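Local atomic coordinates of putative phosphoenolpyruvate-dependent sugar phosphotransferase system (PTS) permease (Klebsiella pneumoniae subsp. pneumoniae, PDB entry 3MTQ), a protein that probably works as a cytoplasmic, mannose-type IIA component of the sugar phosphotransferase system, relaying phosphoryl groups during sugar uptake. Residues L53-E58 / G89-E94. Numbering follows the deposited sequence.
Sequences LCAYVE and GSVNNE
Tyr56 OH reaches the first turn of helix 90-96 and lies 3.6 Å from Ser90 CB, the closest approach between segments 53-58 and 89-94. The phenol oxygen lies nearer this methylene carbon than Ser90 OG, 4.2 Å away, and no hydrogen bond crosses the contact. Tyr56 sits just past the end of its strand with positive phi (65°), and its CG stands anti to its carbonyl carbon (chi1 -49°), sending the long phenol across to the helix. The short serine side chain presents its CB to the phenol oxygen at the exposed rim. Deeper down, Ala55 CB touches Val91 CG2 at 3.8 Å, a short methyl meeting the branch of valine that lies anti to the carbonyl carbon. Gly89 is the N-cap, and its carbonyl accepts the first-turn bond from Asn93 N (3.0 Å). Ala55 ends strand 50-55, the outermost within this chain, while Val91 also rests on Ala27 and His29 of the adjacent strand 22-29. His29 matches the phosphorylated histidine of mannose-type IIA relatives, so the contact lies beside the probable phosphorylation site. Here the strand end meets helix 90-96, and helix 63-72 packs against both segments through Leu63.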
# COMPACT_ATOMS: atom_id res chain seq x y z
N LEU A 53 2.67 -7.38 -11.59
CA LEU A 53 1.95 -8.63 -11.72
C LEU A 53 0.64 -8.49 -10.95
O LEU A 53 0.64 -8.32 -9.74
CB LEU A 53 2.76 -9.82 -11.22
CG LEU A 53 2.13 -11.20 -11.51
CD1 LEU A 53 3.18 -12.30 -11.79
CD2 LEU A 53 1.09 -11.65 -10.45
N CYS A 54 -0.48 -8.56 -11.67
CA CYS A 54 -1.78 -8.45 -11.02
C CYS A 54 -2.55 -9.78 -11.13
O CYS A 54 -3.09 -10.12 -12.19
CB CYS A 54 -2.61 -7.32 -11.61
SG CYS A 54 -2.02 -5.66 -11.45
N ALA A 55 -2.63 -10.48 -10.02
CA ALA A 55 -3.18 -11.82 -9.92
C ALA A 55 -4.70 -11.87 -9.84
O ALA A 55 -5.34 -10.99 -9.27
CB ALA A 55 -2.60 -12.54 -8.69
N TYR A 56 -5.28 -12.92 -10.41
CA TYR A 56 -6.73 -13.15 -10.33
C TYR A 56 -7.57 -12.09 -11.02
O TYR A 56 -8.72 -11.84 -10.62
CB TYR A 56 -7.16 -13.30 -8.86
CG TYR A 56 -6.29 -14.27 -8.12
CD1 TYR A 56 -6.15 -15.56 -8.55
CD2 TYR A 56 -5.58 -13.88 -6.99
CE1 TYR A 56 -5.36 -16.44 -7.89
CE2 TYR A 56 -4.77 -14.77 -6.33
CZ TYR A 56 -4.67 -16.03 -6.77
OH TYR A 56 -3.87 -16.92 -6.13
N VAL A 57 -7.01 -11.43 -12.03
CA VAL A 57 -7.82 -10.53 -12.85
C VAL A 57 -8.44 -11.34 -14.00
O VAL A 57 -9.46 -10.93 -14.56
CB VAL A 57 -7.04 -9.29 -13.36
CG1 VAL A 57 -6.36 -8.57 -12.22
CG2 VAL A 57 -6.03 -9.67 -14.40
N GLU A 58 -7.86 -12.51 -14.32
CA GLU A 58 -8.29 -13.35 -15.45
C GLU A 58 -8.48 -14.81 -15.02
O GLU A 58 -7.53 -15.47 -14.58
CB GLU A 58 -7.26 -13.27 -16.59
CG GLU A 58 -7.22 -11.90 -17.30
CD GLU A 58 -6.05 -11.75 -18.27
OE1 GLU A 58 -5.82 -12.66 -19.12
OE2 GLU A 58 -5.35 -10.71 -18.20
N GLY A 89 -0.04 -14.29 2.03
CA GLY A 89 -0.96 -14.37 0.91
C GLY A 89 -0.40 -15.21 -0.21
O GLY A 89 0.82 -15.43 -0.29
N SER A 90 -1.27 -15.61 -1.14
CA SER A 90 -0.87 -16.49 -2.24
C SER A 90 0.12 -15.88 -3.21
O SER A 90 0.94 -16.60 -3.78
CB SER A 90 -2.08 -17.02 -3.01
OG SER A 90 -2.76 -18.03 -2.28
N VAL A 91 0.04 -14.58 -3.45
CA VAL A 91 1.00 -13.94 -4.32
C VAL A 91 2.40 -13.96 -3.70
O VAL A 91 3.34 -14.40 -4.35
CB VAL A 91 0.58 -12.53 -4.67
CG1 VAL A 91 1.64 -11.86 -5.52
CG2 VAL A 91 -0.80 -12.54 -5.39
N ASN A 92 2.53 -13.58 -2.42
CA ASN A 92 3.85 -13.66 -1.83
C ASN A 92 4.36 -15.09 -1.89
O ASN A 92 5.52 -15.35 -2.22
CB ASN A 92 3.89 -13.19 -0.38
CG ASN A 92 5.31 -12.94 0.12
OD1 ASN A 92 5.96 -11.99 -0.30
ND2 ASN A 92 5.79 -13.79 1.04
N ASN A 93 3.49 -16.03 -1.55
CA ASN A 93 3.84 -17.45 -1.50
C ASN A 93 4.50 -17.92 -2.81
O ASN A 93 5.49 -18.61 -2.82
CB ASN A 93 2.62 -18.35 -1.18
CG ASN A 93 2.04 -18.14 0.25
OD1 ASN A 93 2.70 -17.62 1.14
ND2 ASN A 93 0.80 -18.57 0.45
N GLU A 94 3.92 -17.54 -3.94
CA GLU A 94 4.47 -17.97 -5.19
C GLU A 94 5.90 -17.47 -5.46
O GLU A 94 6.61 -18.08 -6.24
CB GLU A 94 3.52 -17.54 -6.32
CG GLU A 94 2.25 -18.28 -6.33
CD GLU A 94 2.46 -19.76 -6.66
OE1 GLU A 94 3.28 -20.08 -7.55
OE2 GLU A 94 1.81 -20.58 -6.01